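5,10-methylenetetrahydromethanopterin reductase (Methanopyrus kandleri, PDB 1EZW) catalyses the reversible reduction of methylenetetrahydromethanopterin to methyltetrahydromethanopterin with reduced coenzyme F420, a step of methanogenesis from carbon dioxide. Local coordinates at residues A[5-19]-A[31-43]. Sequence-based numbering, arbitrary orientation.
Sequences SFGIELLPDDKPTKI and FEYAWICDHYNNY
Strands 5-10 and 33-36 pair in parallel as the first beta-alpha-beta unit of the TIM barrel, joined through helix 16-28; Trp-35 N donates to Ile-8 O at 2.8 Å, and Trp-35 O accepts from Leu-10 N. On the other edge of strand 5-10, Ser-5, Gly-7 and Glu-9 bond to strand 321-324, closing the first strand against the last. Side chains alternate between two faces. Gly-7, Glu-9, Tyr-33 and Trp-35 share one, where the indole stands edge-to-face with Tyr-174 and Tyr-229 and its NE1 bonds to Gln-321. Ile-8, Leu-10, Ala-34 and Ile-36 share the other, the helix side. There Ile-36 turns CG1 beside its backbone N (chi1 -71°) and bends again at chi2 (-64°), which brings CD1 back to Leu-10 O (3.2 Å), Leu-10 CB (3.7 Å) and Ile-19 CG2 (3.6 Å), so that both strands meet the helix there. At the N-terminal end, Phe-6 CB lies over one face of the Phe-31 ring, 3.9 Å from Phe-31 CD2, while the ring edge meets Gly-7 O. A water accepts from Phe-6 N and donates to Glu-32 OE2, bridging the strand starts. Beyond the C-terminal ends, Pro-12 CG lies 3.8 Å from Ile-36 CG2, and Pro-12, the centre of an inverse gamma turn, accepts at its O from Tyr-43 N at 3.1 Å. Asn-42 lays ND2 against Leu-11 CD1 and OD1 against Asp-13 CB; this buried OD1 has no polar partner in the model. The Tyr-43 hydroxyl hydrogen-bonds to the backbone O of Arg-164 of a second subunit, carrying this loop into the oligomer interface. Pro-16, the first residue of the helix, sits over one face of the Tyr-43 ring in a CH-pi contact, with CG 3.8 Å from the centroid and 13° off the ring normal.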
loop_
_atom_site.group_PDB
_atom_site.type_symbol
_atom_site.label_atom_id
_atom_site.label_comp_id
_atom_site.label_asym_id
_atom_site.label_seq_id
_atom_site.Cartn_x
_atom_site.Cartn_y
_atom_site.Cartn_z
ATOM N N SER A 5 -23.726 -12.922 9.315
ATOM C CA SER A 5 -22.574 -12.421 8.532
ATOM C C SER A 5 -21.637 -13.567 8.201
ATOM O O SER A 5 -21.705 -14.643 8.787
ATOM C CB SER A 5 -21.770 -11.372 9.318
ATOM O OG SER A 5 -21.147 -11.951 10.455
ATOM N N PHE A 6 -20.717 -13.306 7.264
ATOM C CA PHE A 6 -19.729 -14.303 6.877
ATOM C C PHE A 6 -18.320 -13.759 7.141
ATOM O O PHE A 6 -18.039 -12.591 6.866
ATOM C CB PHE A 6 -19.870 -14.641 5.399
ATOM C CG PHE A 6 -21.088 -15.480 5.109
ATOM C CD1 PHE A 6 -22.344 -14.887 5.082
ATOM C CD2 PHE A 6 -20.972 -16.849 4.998
ATOM C CE1 PHE A 6 -23.494 -15.672 4.960
ATOM C CE2 PHE A 6 -22.131 -17.664 4.876
ATOM C CZ PHE A 6 -23.368 -17.060 4.861
ATOM N N GLY A 7 -17.482 -14.600 7.698
ATOM C CA GLY A 7 -16.097 -14.212 7.965
ATOM C C GLY A 7 -15.190 -15.204 7.258
ATOM O O GLY A 7 -15.630 -16.268 6.780
ATOM N N ILE A 8 -13.907 -14.869 7.184
ATOM C CA ILE A 8 -12.934 -15.758 6.582
ATOM C C ILE A 8 -11.762 -15.793 7.541
ATOM O O ILE A 8 -11.402 -14.763 8.120
ATOM C CB ILE A 8 -12.501 -15.268 5.169
ATOM C CG1 ILE A 8 -11.547 -16.308 4.583
ATOM C CG2 ILE A 8 -11.886 -13.867 5.225
ATOM C CD1 ILE A 8 -11.319 -16.117 3.130
ATOM N N GLU A 9 -11.202 -16.981 7.736
ATOM C CA GLU A 9 -10.061 -17.132 8.642
ATOM C C GLU A 9 -8.962 -17.759 7.826
ATOM O O GLU A 9 -9.133 -18.819 7.231
ATOM C CB GLU A 9 -10.454 -18.002 9.861
ATOM C CG GLU A 9 -9.293 -18.464 10.725
ATOM C CD GLU A 9 -8.782 -19.815 10.294
ATOM O OE1 GLU A 9 -9.578 -20.796 10.288
ATOM O OE2 GLU A 9 -7.589 -19.911 9.948
ATOM N N LEU A 10 -7.813 -17.080 7.789
ATOM C CA LEU A 10 -6.672 -17.554 7.016
ATOM C C LEU A 10 -5.462 -17.701 7.925
ATOM O O LEU A 10 -5.197 -16.833 8.778
ATOM C CB LEU A 10 -6.353 -16.563 5.887
ATOM C CG LEU A 10 -7.408 -16.483 4.768
ATOM C CD1 LEU A 10 -7.164 -15.306 3.854
ATOM C CD2 LEU A 10 -7.406 -17.773 3.974
ATOM N N LEU A 11 -4.776 -18.840 7.784
ATOM C CA LEU A 11 -3.550 -19.095 8.534
ATOM C C LEU A 11 -2.514 -18.346 7.676
ATOM O O LEU A 11 -2.442 -18.528 6.466
ATOM C CB LEU A 11 -3.186 -20.583 8.512
ATOM C CG LEU A 11 -1.988 -20.936 9.392
ATOM C CD1 LEU A 11 -2.457 -20.927 10.853
ATOM C CD2 LEU A 11 -1.427 -22.320 9.028
ATOM N N PRO A 12 -1.720 -17.486 8.300
ATOM C CA PRO A 12 -0.763 -16.785 7.459
ATOM C C PRO A 12 0.550 -17.527 7.224
ATOM O O PRO A 12 1.616 -16.996 7.536
ATOM C CB PRO A 12 -0.589 -15.485 8.219
ATOM C CG PRO A 12 -0.565 -16.000 9.663
ATOM C CD PRO A 12 -1.689 -16.971 9.698
ATOM N N ASP A 13 0.492 -18.744 6.705
ATOM C CA ASP A 13 1.746 -19.432 6.426
ATOM C C ASP A 13 2.161 -19.155 4.965
ATOM O O ASP A 13 3.346 -19.261 4.591
ATOM C CB ASP A 13 1.627 -20.951 6.690
ATOM C CG ASP A 13 0.474 -21.617 5.951
ATOM O OD1 ASP A 13 0.571 -22.861 5.818
ATOM O OD2 ASP A 13 -0.529 -20.985 5.519
ATOM N N ASP A 14 1.194 -18.746 4.166
ATOM C CA ASP A 14 1.423 -18.500 2.733
ATOM C C ASP A 14 1.992 -17.101 2.579
ATOM O O ASP A 14 2.105 -16.350 3.557
ATOM C CB ASP A 14 0.095 -18.565 1.989
ATOM C CG ASP A 14 0.244 -19.005 0.514
ATOM O OD1 ASP A 14 1.325 -18.874 -0.098
ATOM O OD2 ASP A 14 -0.776 -19.468 -0.045
ATOM N N LYS A 15 2.336 -16.762 1.347
ATOM C CA LYS A 15 2.879 -15.420 1.078
ATOM C C LYS A 15 1.939 -14.306 1.576
ATOM O O LYS A 15 0.740 -14.291 1.309
ATOM C CB LYS A 15 3.073 -15.248 -0.426
ATOM C CG LYS A 15 4.109 -16.261 -0.956
ATOM C CD LYS A 15 4.285 -16.260 -2.428
ATOM C CE LYS A 15 5.264 -17.388 -2.854
ATOM N NZ LYS A 15 4.746 -18.827 -2.858
ATOM N N PRO A 16 2.480 -13.327 2.318
ATOM C CA PRO A 16 1.613 -12.253 2.807
ATOM C C PRO A 16 0.738 -11.575 1.762
ATOM O O PRO A 16 -0.411 -11.196 2.041
ATOM C CB PRO A 16 2.586 -11.286 3.479
ATOM C CG PRO A 16 3.576 -12.249 4.122
ATOM C CD PRO A 16 3.826 -13.253 2.950
ATOM N N THR A 17 1.286 -11.364 0.561
ATOM C CA THR A 17 0.524 -10.757 -0.519
ATOM C C THR A 17 -0.608 -11.685 -0.995
ATOM O O THR A 17 -1.620 -11.201 -1.499
ATOM C CB THR A 17 1.448 -10.402 -1.700
ATOM O OG1 THR A 17 2.270 -11.538 -2.022
ATOM C CG2 THR A 17 2.328 -9.259 -1.324
ATOM N N LYS A 18 -0.448 -13.003 -0.882
ATOM C CA LYS A 18 -1.535 -13.909 -1.290
ATOM C C LYS A 18 -2.644 -13.834 -0.238
ATOM O O LYS A 18 -3.841 -13.748 -0.572
ATOM C CB LYS A 18 -1.012 -15.340 -1.404
ATOM C CG LYS A 18 -2.107 -16.424 -1.538
ATOM C CD LYS A 18 -2.989 -16.217 -2.746
ATOM C CE LYS A 18 -2.260 -16.481 -4.043
ATOM N NZ LYS A 18 -1.837 -17.879 -4.099
ATOM N N ILE A 19 -2.232 -13.818 1.027
ATOM C CA ILE A 19 -3.204 -13.737 2.113
ATOM C C ILE A 19 -3.974 -12.413 1.949
ATOM O O ILE A 19 -5.221 -12.394 1.999
ATOM C CB ILE A 19 -2.524 -13.782 3.508
ATOM C CG1 ILE A 19 -1.780 -15.117 3.748
ATOM C CG2 ILE A 19 -3.617 -13.570 4.605
ATOM C CD1 ILE A 19 -2.665 -16.384 3.618
ATOM N N PHE A 31 -17.995 -10.854 2.255
ATOM C CA PHE A 31 -17.581 -11.244 3.616
ATOM C C PHE A 31 -17.370 -9.956 4.429
ATOM O O PHE A 31 -16.843 -8.958 3.918
ATOM C CB PHE A 31 -16.257 -12.044 3.599
ATOM C CG PHE A 31 -16.400 -13.445 3.092
ATOM C CD1 PHE A 31 -16.706 -13.706 1.734
ATOM C CD2 PHE A 31 -16.191 -14.517 3.968
ATOM C CE1 PHE A 31 -16.780 -15.050 1.294
ATOM C CE2 PHE A 31 -16.271 -15.849 3.528
ATOM C CZ PHE A 31 -16.559 -16.108 2.195
ATOM N N GLU A 32 -17.760 -9.967 5.709
ATOM C CA GLU A 32 -17.631 -8.779 6.543
ATOM C C GLU A 32 -16.535 -8.860 7.606
ATOM O O GLU A 32 -16.206 -7.855 8.247
ATOM C CB GLU A 32 -18.979 -8.447 7.183
ATOM C CG GLU A 32 -20.002 -7.969 6.140
ATOM C CD GLU A 32 -21.383 -7.734 6.737
ATOM O OE1 GLU A 32 -21.564 -6.755 7.480
ATOM O OE2 GLU A 32 -22.282 -8.550 6.468
ATOM N N TYR A 33 -15.990 -10.048 7.811
ATOM C CA TYR A 33 -14.892 -10.207 8.772
ATOM C C TYR A 33 -13.755 -11.009 8.220
ATOM O O TYR A 33 -13.984 -12.006 7.552
ATOM C CB TYR A 33 -15.353 -10.969 10.029
ATOM C CG TYR A 33 -16.430 -10.252 10.787
ATOM C CD1 TYR A 33 -17.774 -10.333 10.390
ATOM C CD2 TYR A 33 -16.112 -9.473 11.894
ATOM C CE1 TYR A 33 -18.772 -9.650 11.090
ATOM C CE2 TYR A 33 -17.089 -8.787 12.605
ATOM C CZ TYR A 33 -18.429 -8.886 12.188
ATOM O OH TYR A 33 -19.390 -8.160 12.856
ATOM N N ALA A 34 -12.512 -10.619 8.558
ATOM C CA ALA A 34 -11.346 -11.420 8.141
ATOM C C ALA A 34 -10.481 -11.568 9.408
ATOM O O ALA A 34 -10.090 -10.553 10.040
ATOM C CB ALA A 34 -10.531 -10.692 7.006
ATOM N N TRP A 35 -10.208 -12.816 9.740
ATOM C CA TRP A 35 -9.457 -13.181 10.930
ATOM C C TRP A 35 -8.152 -13.827 10.551
ATOM O O TRP A 35 -8.122 -14.747 9.743
ATOM C CB TRP A 35 -10.251 -14.197 11.763
ATOM C CG TRP A 35 -11.615 -13.714 12.207
ATOM C CD1 TRP A 35 -12.847 -14.000 11.635
ATOM C CD2 TRP A 35 -11.891 -12.909 13.358
ATOM N NE1 TRP A 35 -13.850 -13.429 12.375
ATOM C CE2 TRP A 35 -13.295 -12.752 13.439
ATOM C CE3 TRP A 35 -11.082 -12.305 14.337
ATOM C CZ2 TRP A 35 -13.922 -12.010 14.469
ATOM C CZ3 TRP A 35 -11.712 -11.567 15.366
ATOM C CH2 TRP A 35 -13.119 -11.430 15.415
ATOM N N ILE A 36 -7.068 -13.366 11.167
ATOM C CA ILE A 36 -5.751 -13.929 10.858
ATOM C C ILE A 36 -5.185 -14.504 12.149
ATOM O O ILE A 36 -5.085 -13.805 13.159
ATOM C CB ILE A 36 -4.787 -12.853 10.281
ATOM C CG1 ILE A 36 -5.243 -12.484 8.857
ATOM C CG2 ILE A 36 -3.356 -13.430 10.203
ATOM C CD1 ILE A 36 -5.129 -13.707 7.903
ATOM N N CYS A 37 -4.838 -15.786 12.125
ATOM C CA CYS A 37 -4.307 -16.468 13.305
ATOM C C CYS A 37 -2.988 -15.881 13.782
ATOM O O CYS A 37 -2.244 -15.273 13.008
ATOM C CB CYS A 37 -4.120 -17.940 12.986
ATOM S SG CYS A 37 -5.576 -18.567 12.194
ATOM N N ASP A 38 -2.716 -16.051 15.073
ATOM C CA ASP A 38 -1.494 -15.523 15.671
ATOM C C ASP A 38 -0.612 -16.627 16.219
ATOM O O ASP A 38 -0.785 -17.031 17.382
ATOM C CB ASP A 38 -1.877 -14.508 16.793
ATOM C CG ASP A 38 -0.686 -14.080 17.640
ATOM O OD1 ASP A 38 0.401 -13.969 17.053
ATOM O OD2 ASP A 38 -0.855 -13.859 18.862
ATOM N N HIS A 39 0.304 -17.151 15.392
ATOM C CA HIS A 39 1.234 -18.227 15.816
ATOM C C HIS A 39 2.632 -17.790 15.391
ATOM O O HIS A 39 2.815 -17.442 14.222
ATOM C CB HIS A 39 0.893 -19.560 15.124
ATOM C CG HIS A 39 -0.366 -20.197 15.627
ATOM N ND1 HIS A 39 -0.878 -21.363 15.094
ATOM C CD2 HIS A 39 -1.204 -19.839 16.630
ATOM C CE1 HIS A 39 -1.980 -21.691 15.746
ATOM N NE2 HIS A 39 -2.201 -20.781 16.681
ATOM N N TYR A 40 3.609 -17.855 16.312
ATOM C CA TYR A 40 4.965 -17.387 16.033
ATOM C C TYR A 40 5.586 -18.046 14.805
ATOM O O TYR A 40 6.465 -17.461 14.154
ATOM C CB TYR A 40 5.880 -17.645 17.263
ATOM C CG TYR A 40 6.365 -19.078 17.278
ATOM C CD1 TYR A 40 7.508 -19.445 16.552
ATOM C CD2 TYR A 40 5.537 -20.104 17.788
ATOM C CE1 TYR A 40 7.811 -20.781 16.290
ATOM C CE2 TYR A 40 5.838 -21.460 17.531
ATOM C CZ TYR A 40 6.951 -21.785 16.778
ATOM O OH TYR A 40 7.171 -23.099 16.401
ATOM N N ASN A 41 5.144 -19.266 14.469
ATOM C CA ASN A 41 5.784 -19.949 13.354
ATOM C C ASN A 41 5.391 -19.427 11.987
ATOM O O ASN A 41 6.029 -19.731 10.995
ATOM C CB ASN A 41 5.520 -21.472 13.411
ATOM C CG ASN A 41 4.053 -21.810 13.546
ATOM O OD1 ASN A 41 3.387 -21.354 14.456
ATOM N ND2 ASN A 41 3.558 -22.642 12.654
ATOM N N ASN A 42 4.343 -18.621 11.946
ATOM C CA ASN A 42 3.859 -18.093 10.669
ATOM C C ASN A 42 4.183 -16.620 10.585
ATOM O O ASN A 42 4.836 -16.087 11.486
ATOM C CB ASN A 42 2.354 -18.309 10.590
ATOM C CG ASN A 42 2.017 -19.796 10.498
ATOM O OD1 ASN A 42 2.678 -20.519 9.773
ATOM N ND2 ASN A 42 0.997 -20.233 11.205
ATOM N N TYR A 43 3.748 -15.963 9.505
ATOM C CA TYR A 43 4.010 -14.524 9.404
ATOM C C TYR A 43 3.174 -13.837 10.506
ATOM O O TYR A 43 2.127 -14.324 10.941
ATOM C CB TYR A 43 3.671 -14.015 8.002
ATOM C CG TYR A 43 4.638 -14.497 6.961
ATOM C CD1 TYR A 43 4.296 -15.535 6.087
ATOM C CD2 TYR A 43 5.917 -13.906 6.861
ATOM C CE1 TYR A 43 5.215 -15.989 5.109
ATOM C CE2 TYR A 43 6.829 -14.330 5.910
ATOM C CZ TYR A 43 6.473 -15.374 5.039
ATOM O OH TYR A 43 7.391 -15.783 4.104
HETATM O O HOH W 1 -21.175 -11.139 5.405
#